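Local coordinates for protein exoribonuclease II, mitochondrial (Candida glabrata, PDB 6F3H) that degrades mitochondrial RNA in the 3'-to-5' direction as an RNB-family, magnesium-binding exoribonuclease, working in a degradosome together with a helicase, at residues 48-53 / 66-71; 34-39 / 53-58; 42-47 / 78-83; 142-147 / 212-217; 232-237 / 244-249. The protein carries 1 engineered substitution. All blocks are in the same frame, centred on the assembly; numbering follows the deposited sequence.

Contact 1. Residues 48-53 / 66-71; sequences ELTMCV and FAKKDG
Strand 50-53 and strand 66-68 hold each other most firmly at Met51 and Ala67. Met51 N donates to Ala67 O at 2.9 Å, in the plane of that carbonyl. Ala67 N returns a bond to Met51 O at 2.8 Å, arriving from above the carbonyl plane. Next along, Cys52 and Phe66 form a non-hydrogen-bonded pair. Phe66 CG is anti to its carbonyl carbon (chi1 -55°), and this lays the ring beside Cys52. Phe66 CD2 is 3.6 Å from Cys52 CA. Cys52 SG sits obliquely, 4.7 Å from the centroid of the Phe66 ring, in a sulfur-aromatic contact. The Thr50 side chain crosses that of Phe66 at about a right angle, and its CG2 touches Phe66 CB. The two strands are the arms of a beta hairpin within an antiparallel sheet. On the opposite face, Ala67 CB meets both methyls of Val53, with CG1 at 3.6 Å. Met51, a selenomethionine, packs on Val130 and Leu134 of helix 123-159. Beyond Ala67 the contact thins. Lys68 and Lys69 are partly exposed. A type I turn from Lys68 to Gly71 leads the chain off, closed by Gly71 N bonded to Lys68 O at 2.9 Å, and Asp70 and Gly71 lie in solvent.

Contact 2. Residues 34-39 / 53-58; sequences LNVGDI and VNLPQS
Val36 and Leu55 carry this small surface contact, which has no hydrogen bond between its segments. The Leu55 side chain can be followed outward. Its CB leads to CG, which is placed anti to the Leu55 carbonyl carbon (chi1 -50°). CG meets Val36 CG1 at 4.0 Å, and the two side chains cross at about a right angle. From CG the CD2 branch goes on to Asn35 and the residue before it. CD2 lies 4.0 Å from Asn35 OD1 and 4.1 Å from Leu34 O, and Val36 CG1 is beside it too. Val36 points its CB at the other segment. Its CG1 also rests on the backbone, 4.0 Å from Val53 C and equally close to Asn54 N.

The turn that presents Val36 is well braced. It is a type II beta turn from Asn35 to Asp38, with Gly37 at the position of positive phi. Asp38 N donates to Asn35 O at 3.1 Å. Asn35 N bonds back to Asp38 OD2 at 2.9 Å, meeting that oxygen from above the carboxylate plane. The same carboxylate forms a salt bridge with Arg84. Asn35 OD1 accepts a bent bond from Val36 N at 2.9 Å, with the donor above the plane of the side-chain carbonyl.

On the other side, Val53 and Asn54 both face Thr65 in a classic beta bulge at the end of strand 50-54. The turn lies in the loop between helix 27-31 and strand 39-42. Gly37 and Asp38 bond through the backbone to Cys52 of strand 50-54, and Leu34 and Leu55 both touch Tyr64 of strand 64-68.

Contact 3. Residues 42-47 / 78-83; sequences LKQCTS and KNSVIL
The end of strand 39-42 meets the start of strand 81-85 here, at one margin of an antiparallel sheet. Leu42 and Val81 form a non-hydrogen-bonded pair. Their side chains cross obliquely on one face, with Leu42 CD1 4.0 Å from Val81 CG2. Lys43 N then donates to Ser80 O at 2.8 Å, in the carbonyl plane.

Side chains of the loop reach back over the short 3-10 segment 78-80. Gln44 is bent at chi2 (65°), which swings its amide to Ser80. Gln44 NE2 gives a fairly straight bond to Ser80 OG at 3.2 Å, with the hydroxyl close to the amide plane. Lys43 runs extended alongside, and its NZ makes a weak bond to Asn79 O at 3.3 Å. Asn79 itself packs on a phosphate of the bound RNA.

Ile82 packs against the start of the loop, its CD1 against Leu42 O and Thr46 OG1. Its CG1 lies 3.8 Å from Lys43 CG. Ile82 CD1 is 3.4 Å from Thr46 OG1, and the two side chains cross at about a right angle. That hydroxyl, Thr46 OG1, donates to Leu42 O at 3.2 Å, on a lone pair, and ties the loop back on itself. Tyr219 of helix 212-226 touches both Thr46 and Ile82. Ile82 and Leu83 both face Leu41, the pattern of a classic beta bulge in an antiparallel sheet.

Contact 4. Residues 142-147 / 212-217; sequences WTQLPI and PTTLLA
Helix 142-147 and helix 212-217 make a small contact. Their axes come within 8.8 Å and cross at -54°.

The polar part is made by Gln144. Its CB points at the other helix, and CG is anti to its own carbonyl carbon (chi1 -78°). The chain beyond is extended, so the tip of Gln144 lies close to the hydroxyls of two threonines, and its side chain crosses both at about a right angle. Gln144 CD is 3.9 Å from Thr213 OG1 and also 3.9 Å from Thr214 OG1. Thr214 OG1 has a clear hydrogen bond elsewhere, to the carboxylate of Asp211. Asp211 also accepts the backbone N of Thr213, so it serves the first turn of the helix twice.

This is a crossing of two helices, 123-159 and 212-226, with a small residue at the nearest point. The closest CA atoms are those of Leu145 and Ala217, 5.4 Å apart.

The van der Waals packing is slight. Gln144 CB lies 4.4 Å from Ala217 CB. A methyl meets a backbone carbonyl where Leu145 CD1 touches Ala217 O at 4.1 Å, with CG anti to the Leu145 N.

Backbone bonds set the helices themselves. Ala217 N donates to Thr213 O at 2.8 Å. The other helix is kinked at Pro146, whose N carries no hydrogen to donate; Ile147 N makes a weak bond to Gln144 O. Around the pair, Thr213 packs on Phe137 and Phe140, and Leu215 on helix 170-178 and strand 81-85.

Contact 5. Residues 232-237 / 244-249; sequences GSVYTN and TTVAVL
Val234 and Val246 lie on one face of this strand pair, and Tyr235 and Thr245 on the other. The two valines cross obliquely and meet methyl to methyl, Val234 CG2 to Val246 CG2 at 3.9 Å. Val246 CG2, anti to its backbone N, also reaches Gly232 O at 3.3 Å. On the other face, Tyr235 CG is anti to its own carbonyl carbon (chi1 -73°). Its ring turns an edge to the backbone, with Thr245 O near the ring plane and 4.1 Å from Tyr235 CD1. The far ends of these two residues are held outside the pair: Tyr235 OH bonds to Asp359, and Thr245 OG1 to His167.

The segments are arms of an antiparallel beta hairpin. Strand 242-248 is the middle one of a three-stranded sheet, between strand 166-169 and strand 231-237. Tyr235 N donates to Thr245 O at 3.1 Å, and Thr244 N to Tyr235 O at 2.7 Å. Both donors lie nearly along the C=O axis. Thr244 OG1 sits in the crowded position between its N and carbonyl carbon (chi1 63°) and adds a weak bond to Tyr235 O. Its methyl is turned the other way, so that Thr244 CG2 touches Asn237 CB at 3.5 Å.

At the other end Gly232 has no side chain, and its neighbours close on the backbone. Gly232 N donates to Ala247 O at 2.9 Å, from well above the carbonyl plane. Leu249 CG packs against Gly232 N at 3.8 Å. Phe745 of helix 725-761 touches Tyr235, and Ala737 of that helix touches Thr245.

Contacts 1, 2 and 3 belong to one antiparallel sheet. Contacts 1 and 2 both use strand 50-54 and share Val53. Contact 3 joins strands 39-42 and 81-85, and its Leu42 and Val81 touch Phe66 of contact 1. Contact 2 lies at the surface, has no hydrogen bond between its segments and rests on van der Waals contacts. Contacts 1, 3 and 4 are partly buried. Contact 5 is buried and belongs to a separate three-stranded sheet. Paired backbones dominate contacts 1 and 5, whereas contact 3 adds polar side-chain bonds, and its Asn79 packs on an RNA phosphate. Contact 4 joins helices through side chains. A hydrogen bond between Ile82 O and Thr236 OG1 links contacts 3 and 5.

Contact 1. Residues 48-53 / 66-71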
# COMPACT_ATOMS: atom_id res chain seq x y z
N GLU A 48 -20.93 8.08 15.78
CA GLU A 48 -22.20 7.39 15.74
C GLU A 48 -22.11 6.22 14.78
O GLU A 48 -21.48 6.32 13.72
CB GLU A 48 -23.35 8.32 15.32
N LEU A 49 -22.71 5.10 15.16
CA LEU A 49 -22.84 3.97 14.26
C LEU A 49 -23.81 4.25 13.14
O LEU A 49 -24.76 5.02 13.27
CB LEU A 49 -23.31 2.72 14.97
CG LEU A 49 -22.24 1.91 15.65
CD1 LEU A 49 -22.92 0.81 16.39
CD2 LEU A 49 -21.39 1.36 14.54
N THR A 50 -23.56 3.56 12.04
CA THR A 50 -24.34 3.68 10.84
C THR A 50 -24.52 2.30 10.28
O THR A 50 -23.89 1.35 10.74
CB THR A 50 -23.65 4.60 9.82
OG1 THR A 50 -22.95 5.64 10.51
CG2 THR A 50 -24.68 5.21 8.95
N MSE A 51 -25.36 2.17 9.27
CA MSE A 51 -25.48 0.90 8.62
C MSE A 51 -25.87 1.02 7.18
O MSE A 51 -26.80 1.74 6.81
CB MSE A 51 -26.50 0.05 9.33
CG MSE A 51 -27.11 -0.95 8.40
SE MSE A 51 -27.95 -2.36 9.38
CE MSE A 51 -29.44 -2.78 8.18
N CYS A 52 -25.16 0.27 6.36
CA CYS A 52 -25.37 0.37 4.93
C CYS A 52 -26.78 -0.09 4.63
O CYS A 52 -27.16 -1.19 5.00
CB CYS A 52 -24.37 -0.50 4.18
SG CYS A 52 -24.48 -0.20 2.44
N VAL A 53 -27.56 0.78 4.00
CA VAL A 53 -28.94 0.46 3.68
C VAL A 53 -29.22 0.44 2.19
O VAL A 53 -30.28 -0.06 1.79
CB VAL A 53 -29.90 1.41 4.41
CG1 VAL A 53 -30.09 0.92 5.82
CG2 VAL A 53 -29.33 2.80 4.43
N PHE A 66 -26.33 4.93 3.78
CA PHE A 66 -26.22 4.42 5.13
C PHE A 66 -27.31 5.05 5.96
O PHE A 66 -27.73 6.18 5.69
CB PHE A 66 -24.88 4.75 5.71
CG PHE A 66 -23.77 4.28 4.90
CD1 PHE A 66 -23.37 4.98 3.78
CD2 PHE A 66 -23.11 3.13 5.25
CE1 PHE A 66 -22.31 4.54 3.03
CE2 PHE A 66 -22.06 2.68 4.52
CZ PHE A 66 -21.65 3.38 3.40
N ALA A 67 -27.75 4.34 6.98
CA ALA A 67 -28.79 4.83 7.86
C ALA A 67 -28.22 5.00 9.26
O ALA A 67 -27.51 4.11 9.76
CB ALA A 67 -29.97 3.87 7.86
N LYS A 68 -28.51 6.14 9.89
CA LYS A 68 -28.14 6.35 11.28
C LYS A 68 -29.17 5.77 12.25
O LYS A 68 -30.27 5.34 11.88
CB LYS A 68 -27.92 7.82 11.65
CG LYS A 68 -26.84 8.61 10.94
CD LYS A 68 -26.40 9.72 11.89
CE LYS A 68 -25.99 11.01 11.20
NZ LYS A 68 -24.90 11.68 11.98
N LYS A 69 -28.78 5.82 13.52
CA LYS A 69 -29.65 5.39 14.61
C LYS A 69 -31.00 6.09 14.54
O LYS A 69 -32.04 5.48 14.79
CB LYS A 69 -28.94 5.73 15.91
CG LYS A 69 -29.22 4.87 17.08
CD LYS A 69 -28.05 5.00 18.09
CE LYS A 69 -27.72 6.46 18.45
NZ LYS A 69 -26.73 6.64 19.58
N ASP A 70 -31.00 7.37 14.15
CA ASP A 70 -32.18 8.23 14.05
C ASP A 70 -33.05 7.94 12.84
O ASP A 70 -34.10 8.56 12.69
CB ASP A 70 -31.74 9.70 13.99
N GLY A 71 -32.64 7.04 11.95
CA GLY A 71 -33.39 6.84 10.74
C GLY A 71 -33.02 7.82 9.66
O GLY A 71 -33.49 7.69 8.52

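Contact 2. Residues 34-39 / 53-58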
# COMPACT_ATOMS: atom_id res chain seq x y z
N LEU A 34 -18.42 -4.71 0.74
CA LEU A 34 -19.39 -3.85 1.39
C LEU A 34 -20.76 -4.13 0.83
O LEU A 34 -20.95 -4.16 -0.39
CB LEU A 34 -19.04 -2.37 1.20
CG LEU A 34 -20.01 -1.37 1.85
CD1 LEU A 34 -19.81 -1.33 3.33
CD2 LEU A 34 -19.83 0.02 1.28
N ASN A 35 -21.73 -4.27 1.73
CA ASN A 35 -23.05 -4.78 1.39
C ASN A 35 -24.05 -4.28 2.42
O ASN A 35 -23.69 -3.94 3.55
CB ASN A 35 -23.01 -6.30 1.35
CG ASN A 35 -24.04 -6.87 0.45
OD1 ASN A 35 -24.84 -6.12 -0.12
ND2 ASN A 35 -23.97 -8.17 0.22
N VAL A 36 -25.33 -4.29 2.03
CA VAL A 36 -26.37 -3.82 2.95
C VAL A 36 -26.45 -4.76 4.15
O VAL A 36 -26.25 -5.97 4.03
CB VAL A 36 -27.73 -3.68 2.23
CG1 VAL A 36 -27.58 -2.95 0.91
CG2 VAL A 36 -28.34 -5.02 2.01
N GLY A 37 -26.67 -4.19 5.32
CA GLY A 37 -26.61 -4.93 6.55
C GLY A 37 -25.29 -4.77 7.27
O GLY A 37 -25.20 -5.07 8.47
N ASP A 38 -24.27 -4.33 6.55
CA ASP A 38 -22.99 -4.07 7.17
C ASP A 38 -23.15 -2.92 8.14
O ASP A 38 -23.94 -2.01 7.93
CB ASP A 38 -21.95 -3.74 6.10
CG ASP A 38 -21.43 -4.99 5.39
OD1 ASP A 38 -21.64 -6.11 5.89
OD2 ASP A 38 -20.76 -4.84 4.35
N ILE A 39 -22.46 -3.00 9.27
CA ILE A 39 -22.48 -1.91 10.23
C ILE A 39 -21.15 -1.18 10.15
O ILE A 39 -20.08 -1.80 10.22
CB ILE A 39 -22.79 -2.40 11.65
CG1 ILE A 39 -24.27 -2.78 11.73
CG2 ILE A 39 -22.47 -1.33 12.65
CD1 ILE A 39 -24.71 -3.28 13.10
N VAL A 53 -27.56 0.78 4.00
CA VAL A 53 -28.94 0.46 3.68
C VAL A 53 -29.22 0.44 2.19
O VAL A 53 -30.28 -0.06 1.79
CB VAL A 53 -29.90 1.41 4.41
CG1 VAL A 53 -30.09 0.92 5.82
CG2 VAL A 53 -29.33 2.80 4.43
N ASN A 54 -28.34 0.98 1.36
CA ASN A 54 -28.53 0.94 -0.07
C ASN A 54 -27.18 1.01 -0.74
O ASN A 54 -26.24 1.62 -0.22
CB ASN A 54 -29.40 2.09 -0.58
CG ASN A 54 -30.01 1.81 -1.92
OD1 ASN A 54 -29.96 0.69 -2.42
ND2 ASN A 54 -30.55 2.86 -2.55
N LEU A 55 -27.09 0.38 -1.89
CA LEU A 55 -25.91 0.38 -2.73
C LEU A 55 -26.04 1.41 -3.82
O LEU A 55 -27.12 1.93 -4.09
CB LEU A 55 -25.70 -0.99 -3.36
CG LEU A 55 -25.72 -2.28 -2.54
CD1 LEU A 55 -25.83 -3.49 -3.46
CD2 LEU A 55 -24.50 -2.42 -1.65
N PRO A 56 -24.94 1.72 -4.49
CA PRO A 56 -25.02 2.69 -5.57
C PRO A 56 -25.86 2.17 -6.72
O PRO A 56 -25.75 1.02 -7.14
CB PRO A 56 -23.56 2.90 -5.97
CG PRO A 56 -22.80 1.80 -5.32
CD PRO A 56 -23.55 1.44 -4.10
N GLN A 57 -26.69 3.06 -7.23
CA GLN A 57 -27.72 2.88 -8.23
C GLN A 57 -27.23 3.13 -9.65
O GLN A 57 -27.52 2.31 -10.53
CB GLN A 57 -28.90 3.79 -7.83
CG GLN A 57 -29.77 3.41 -6.55
CD GLN A 57 -29.92 1.88 -6.26
OE1 GLN A 57 -30.05 1.07 -7.20
NE2 GLN A 57 -29.85 1.49 -5.00
N SER A 58 -26.41 4.16 -9.88
CA SER A 58 -25.95 4.51 -11.23
C SER A 58 -24.48 4.91 -11.21
O SER A 58 -23.85 5.03 -10.14
CB SER A 58 -26.79 5.65 -11.83

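Contact 3. Residues 42-47 / 78-83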
# COMPACT_ATOMS: atom_id res chain seq x y z
N LEU A 42 -18.28 5.82 9.73
CA LEU A 42 -17.92 6.72 8.64
C LEU A 42 -16.96 7.80 9.11
O LEU A 42 -16.85 8.11 10.29
CB LEU A 42 -19.18 7.33 8.04
CG LEU A 42 -19.79 6.48 6.94
CD1 LEU A 42 -19.70 5.03 7.24
CD2 LEU A 42 -21.21 6.88 6.71
N LYS A 43 -16.23 8.37 8.14
CA LYS A 43 -15.38 9.53 8.42
C LYS A 43 -16.22 10.74 8.78
O LYS A 43 -15.75 11.63 9.50
CB LYS A 43 -14.49 9.82 7.23
CG LYS A 43 -13.28 8.92 7.14
CD LYS A 43 -12.58 9.09 5.80
CE LYS A 43 -11.57 7.97 5.55
NZ LYS A 43 -10.94 8.00 4.17
N GLN A 44 -17.44 10.81 8.25
CA GLN A 44 -18.38 11.84 8.67
C GLN A 44 -18.81 11.63 10.12
O GLN A 44 -18.65 12.52 10.96
CB GLN A 44 -19.59 11.84 7.74
CG GLN A 44 -19.30 12.01 6.23
CD GLN A 44 -18.51 10.86 5.58
OE1 GLN A 44 -17.76 10.14 6.24
NE2 GLN A 44 -18.67 10.71 4.26
N CYS A 45 -19.29 10.43 10.45
CA CYS A 45 -19.91 10.18 11.75
C CYS A 45 -19.04 9.30 12.61
O CYS A 45 -19.44 8.19 12.96
CB CYS A 45 -21.27 9.51 11.59
SG CYS A 45 -22.11 9.98 10.12
N THR A 46 -17.86 9.79 12.99
CA THR A 46 -16.95 8.90 13.68
C THR A 46 -17.47 8.52 15.06
O THR A 46 -17.07 7.49 15.60
CB THR A 46 -15.56 9.55 13.71
OG1 THR A 46 -14.90 9.31 12.46
CG2 THR A 46 -14.67 9.03 14.85
N SER A 47 -18.42 9.27 15.63
CA SER A 47 -18.94 8.94 16.95
C SER A 47 -20.36 8.38 16.94
O SER A 47 -20.95 8.17 18.02
CB SER A 47 -18.83 10.14 17.90
OG SER A 47 -17.57 10.10 18.57
N LYS A 78 -17.81 4.71 -0.65
CA LYS A 78 -17.30 3.47 -0.10
C LYS A 78 -16.11 3.69 0.82
O LYS A 78 -16.03 3.07 1.88
CB LYS A 78 -16.92 2.56 -1.26
CG LYS A 78 -16.16 1.34 -0.86
CD LYS A 78 -15.66 0.62 -2.11
CE LYS A 78 -14.21 0.99 -2.49
NZ LYS A 78 -13.20 -0.05 -2.09
N ASN A 79 -15.20 4.58 0.46
CA ASN A 79 -13.99 4.77 1.24
C ASN A 79 -14.16 5.69 2.42
O ASN A 79 -13.23 5.84 3.22
CB ASN A 79 -12.90 5.29 0.34
CG ASN A 79 -12.58 4.32 -0.71
OD1 ASN A 79 -13.45 3.97 -1.51
ND2 ASN A 79 -11.36 3.82 -0.71
N SER A 80 -15.33 6.29 2.57
CA SER A 80 -15.61 6.98 3.82
C SER A 80 -15.83 6.01 4.96
O SER A 80 -16.02 6.47 6.09
CB SER A 80 -16.83 7.88 3.67
OG SER A 80 -16.63 8.86 2.66
N VAL A 81 -15.86 4.70 4.71
CA VAL A 81 -16.06 3.70 5.75
C VAL A 81 -14.75 3.46 6.50
O VAL A 81 -13.76 3.02 5.91
CB VAL A 81 -16.58 2.39 5.15
CG1 VAL A 81 -16.55 1.31 6.22
CG2 VAL A 81 -17.99 2.58 4.64
N ILE A 82 -14.76 3.70 7.83
CA ILE A 82 -13.54 3.51 8.60
C ILE A 82 -13.45 2.12 9.19
O ILE A 82 -12.34 1.59 9.37
CB ILE A 82 -13.42 4.55 9.73
CG1 ILE A 82 -13.91 5.89 9.28
CG2 ILE A 82 -12.00 4.83 9.95
CD1 ILE A 82 -13.85 6.88 10.40
N LEU A 83 -14.58 1.53 9.58
CA LEU A 83 -14.58 0.13 9.94
C LEU A 83 -15.94 -0.46 9.64
O LEU A 83 -16.95 0.25 9.58
CB LEU A 83 -14.20 -0.12 11.41
CG LEU A 83 -14.93 0.45 12.62
CD1 LEU A 83 -16.15 -0.38 12.95
CD2 LEU A 83 -13.98 0.44 13.79

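Contact 4. Residues 142-147 / 212-217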
# COMPACT_ATOMS: atom_id res chain seq x y z
N TRP A 142 -20.41 1.85 24.42
CA TRP A 142 -20.11 2.93 25.36
C TRP A 142 -19.79 2.39 26.76
O TRP A 142 -18.93 2.93 27.46
CB TRP A 142 -21.27 3.93 25.43
CG TRP A 142 -21.35 5.00 24.33
CD1 TRP A 142 -20.38 5.36 23.44
CD2 TRP A 142 -22.49 5.84 24.04
NE1 TRP A 142 -20.84 6.36 22.60
CE2 TRP A 142 -22.13 6.67 22.94
CE3 TRP A 142 -23.78 5.96 24.59
CZ2 TRP A 142 -23.01 7.60 22.39
CZ3 TRP A 142 -24.65 6.88 24.04
CH2 TRP A 142 -24.26 7.69 22.95
N THR A 143 -20.51 1.36 27.20
CA THR A 143 -20.32 0.88 28.56
C THR A 143 -18.89 0.44 28.81
O THR A 143 -18.34 0.66 29.90
CB THR A 143 -21.27 -0.29 28.84
OG1 THR A 143 -22.57 0.01 28.32
CG2 THR A 143 -21.39 -0.53 30.32
N GLN A 144 -18.26 -0.17 27.81
CA GLN A 144 -16.90 -0.68 27.91
C GLN A 144 -15.87 0.41 27.87
O GLN A 144 -14.76 0.24 28.38
CB GLN A 144 -16.62 -1.64 26.77
CG GLN A 144 -17.20 -3.02 26.93
CD GLN A 144 -17.42 -3.69 25.59
OE1 GLN A 144 -18.03 -3.12 24.70
NE2 GLN A 144 -16.90 -4.91 25.45
N LEU A 145 -16.22 1.54 27.25
CA LEU A 145 -15.22 2.53 26.86
C LEU A 145 -14.41 3.06 28.04
O LEU A 145 -13.18 3.02 27.96
CB LEU A 145 -15.94 3.64 26.08
CG LEU A 145 -15.22 4.93 25.67
CD1 LEU A 145 -13.88 4.62 25.10
CD2 LEU A 145 -16.06 5.75 24.69
N PRO A 146 -15.00 3.51 29.16
CA PRO A 146 -14.13 3.98 30.25
C PRO A 146 -13.20 2.89 30.73
O PRO A 146 -12.09 3.19 31.19
CB PRO A 146 -15.11 4.42 31.34
CG PRO A 146 -16.41 4.53 30.69
CD PRO A 146 -16.43 3.65 29.50
N ILE A 147 -13.62 1.63 30.64
CA ILE A 147 -12.75 0.52 31.01
C ILE A 147 -11.68 0.32 29.96
O ILE A 147 -10.52 0.03 30.27
CB ILE A 147 -13.56 -0.76 31.20
CG1 ILE A 147 -14.74 -0.55 32.17
CG2 ILE A 147 -12.65 -1.85 31.66
CD1 ILE A 147 -16.07 -0.27 31.51
N PRO A 212 -17.51 -7.35 18.14
CA PRO A 212 -17.69 -6.04 17.51
C PRO A 212 -17.72 -4.88 18.49
O PRO A 212 -17.11 -3.84 18.20
CB PRO A 212 -19.00 -6.20 16.75
CG PRO A 212 -19.64 -7.40 17.32
CD PRO A 212 -18.58 -8.29 17.79
N THR A 213 -18.39 -5.01 19.65
CA THR A 213 -18.49 -3.86 20.54
C THR A 213 -17.12 -3.48 21.09
O THR A 213 -16.74 -2.31 21.06
CB THR A 213 -19.49 -4.10 21.68
OG1 THR A 213 -19.11 -5.23 22.45
CG2 THR A 213 -20.91 -4.28 21.13
N THR A 214 -16.36 -4.46 21.59
CA THR A 214 -14.97 -4.20 21.96
C THR A 214 -14.19 -3.57 20.81
O THR A 214 -13.39 -2.65 21.00
CB THR A 214 -14.29 -5.47 22.45
OG1 THR A 214 -15.10 -6.05 23.48
CG2 THR A 214 -12.93 -5.18 23.03
N LEU A 215 -14.43 -4.05 19.59
CA LEU A 215 -13.75 -3.46 18.44
C LEU A 215 -14.04 -1.98 18.37
O LEU A 215 -13.13 -1.14 18.34
CB LEU A 215 -14.21 -4.15 17.16
CG LEU A 215 -13.95 -3.30 15.93
CD1 LEU A 215 -12.48 -3.29 15.61
CD2 LEU A 215 -14.74 -3.82 14.78
N LEU A 216 -15.32 -1.64 18.36
CA LEU A 216 -15.73 -0.26 18.25
C LEU A 216 -15.15 0.57 19.38
O LEU A 216 -14.53 1.61 19.14
CB LEU A 216 -17.24 -0.21 18.23
CG LEU A 216 -17.85 1.09 17.80
CD1 LEU A 216 -16.99 1.69 16.72
CD2 LEU A 216 -19.19 0.74 17.25
N ALA A 217 -15.31 0.11 20.61
CA ALA A 217 -14.78 0.85 21.76
C ALA A 217 -13.28 1.04 21.66
O ALA A 217 -12.77 2.11 22.02
CB ALA A 217 -15.14 0.13 23.06

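Contact 5. Residues 232-237 / 244-249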
# COMPACT_ATOMS: atom_id res chain seq x y z
N GLY A 232 -0.48 6.30 16.84
CA GLY A 232 -0.46 6.95 15.56
C GLY A 232 -1.81 6.81 14.90
O GLY A 232 -2.82 6.50 15.53
N SER A 233 -1.84 7.11 13.61
CA SER A 233 -3.07 6.95 12.86
C SER A 233 -3.43 5.48 12.74
O SER A 233 -2.57 4.59 12.64
CB SER A 233 -2.95 7.55 11.46
OG SER A 233 -2.57 8.90 11.52
N VAL A 234 -4.73 5.26 12.69
CA VAL A 234 -5.32 3.97 12.40
C VAL A 234 -5.50 3.88 10.89
O VAL A 234 -6.20 4.69 10.28
CB VAL A 234 -6.66 3.84 13.12
CG1 VAL A 234 -7.41 2.64 12.62
CG2 VAL A 234 -6.44 3.79 14.61
N TYR A 235 -4.91 2.87 10.28
CA TYR A 235 -5.00 2.70 8.85
C TYR A 235 -6.11 1.72 8.53
O TYR A 235 -6.23 0.69 9.19
CB TYR A 235 -3.67 2.21 8.31
CG TYR A 235 -2.64 3.28 8.32
CD1 TYR A 235 -1.91 3.57 9.46
CD2 TYR A 235 -2.39 4.01 7.17
CE1 TYR A 235 -0.95 4.56 9.44
CE2 TYR A 235 -1.44 5.00 7.14
CZ TYR A 235 -0.72 5.27 8.26
OH TYR A 235 0.22 6.27 8.17
N THR A 236 -6.92 2.06 7.55
CA THR A 236 -8.07 1.26 7.14
C THR A 236 -7.78 0.73 5.74
O THR A 236 -7.56 1.52 4.82
CB THR A 236 -9.34 2.10 7.12
OG1 THR A 236 -9.73 2.47 8.46
CG2 THR A 236 -10.49 1.32 6.48
N ASN A 237 -7.78 -0.59 5.57
CA ASN A 237 -7.54 -1.14 4.25
C ASN A 237 -8.73 -0.89 3.35
O ASN A 237 -9.89 -0.99 3.76
CB ASN A 237 -7.25 -2.64 4.32
CG ASN A 237 -7.26 -3.30 2.92
OD1 ASN A 237 -6.60 -2.85 1.99
ND2 ASN A 237 -8.02 -4.37 2.78
N THR A 244 -6.25 -1.90 9.83
CA THR A 244 -5.17 -2.88 9.77
C THR A 244 -4.19 -2.72 10.91
O THR A 244 -3.87 -3.70 11.58
CB THR A 244 -4.41 -2.79 8.43
OG1 THR A 244 -3.79 -1.51 8.31
CG2 THR A 244 -5.35 -2.99 7.25
N THR A 245 -3.77 -1.50 11.20
CA THR A 245 -2.64 -1.37 12.10
C THR A 245 -2.70 0.02 12.71
O THR A 245 -3.42 0.90 12.21
CB THR A 245 -1.35 -1.61 11.35
OG1 THR A 245 -0.25 -1.72 12.26
CG2 THR A 245 -1.13 -0.47 10.36
N VAL A 246 -1.98 0.20 13.81
CA VAL A 246 -1.81 1.52 14.41
C VAL A 246 -0.45 1.58 15.08
O VAL A 246 -0.00 0.62 15.71
CB VAL A 246 -2.95 1.81 15.41
CG1 VAL A 246 -2.96 0.76 16.50
CG2 VAL A 246 -2.82 3.20 15.98
N ALA A 247 0.19 2.73 14.97
CA ALA A 247 1.47 2.91 15.63
C ALA A 247 1.27 3.09 17.13
O ALA A 247 0.28 3.65 17.58
CB ALA A 247 2.19 4.13 15.04
N VAL A 248 2.22 2.58 17.90
CA VAL A 248 2.28 2.80 19.34
C VAL A 248 3.46 3.74 19.58
O VAL A 248 4.61 3.32 19.58
CB VAL A 248 2.44 1.49 20.10
CG1 VAL A 248 2.37 1.73 21.59
CG2 VAL A 248 1.43 0.50 19.63
N LEU A 249 3.18 5.00 19.80
CA LEU A 249 4.23 6.01 19.92
C LEU A 249 4.86 5.97 21.31
O LEU A 249 4.16 5.75 22.30
CB LEU A 249 3.66 7.39 19.65
CG LEU A 249 2.79 7.42 18.39
CD1 LEU A 249 2.22 8.78 18.19
CD2 LEU A 249 3.62 7.04 17.20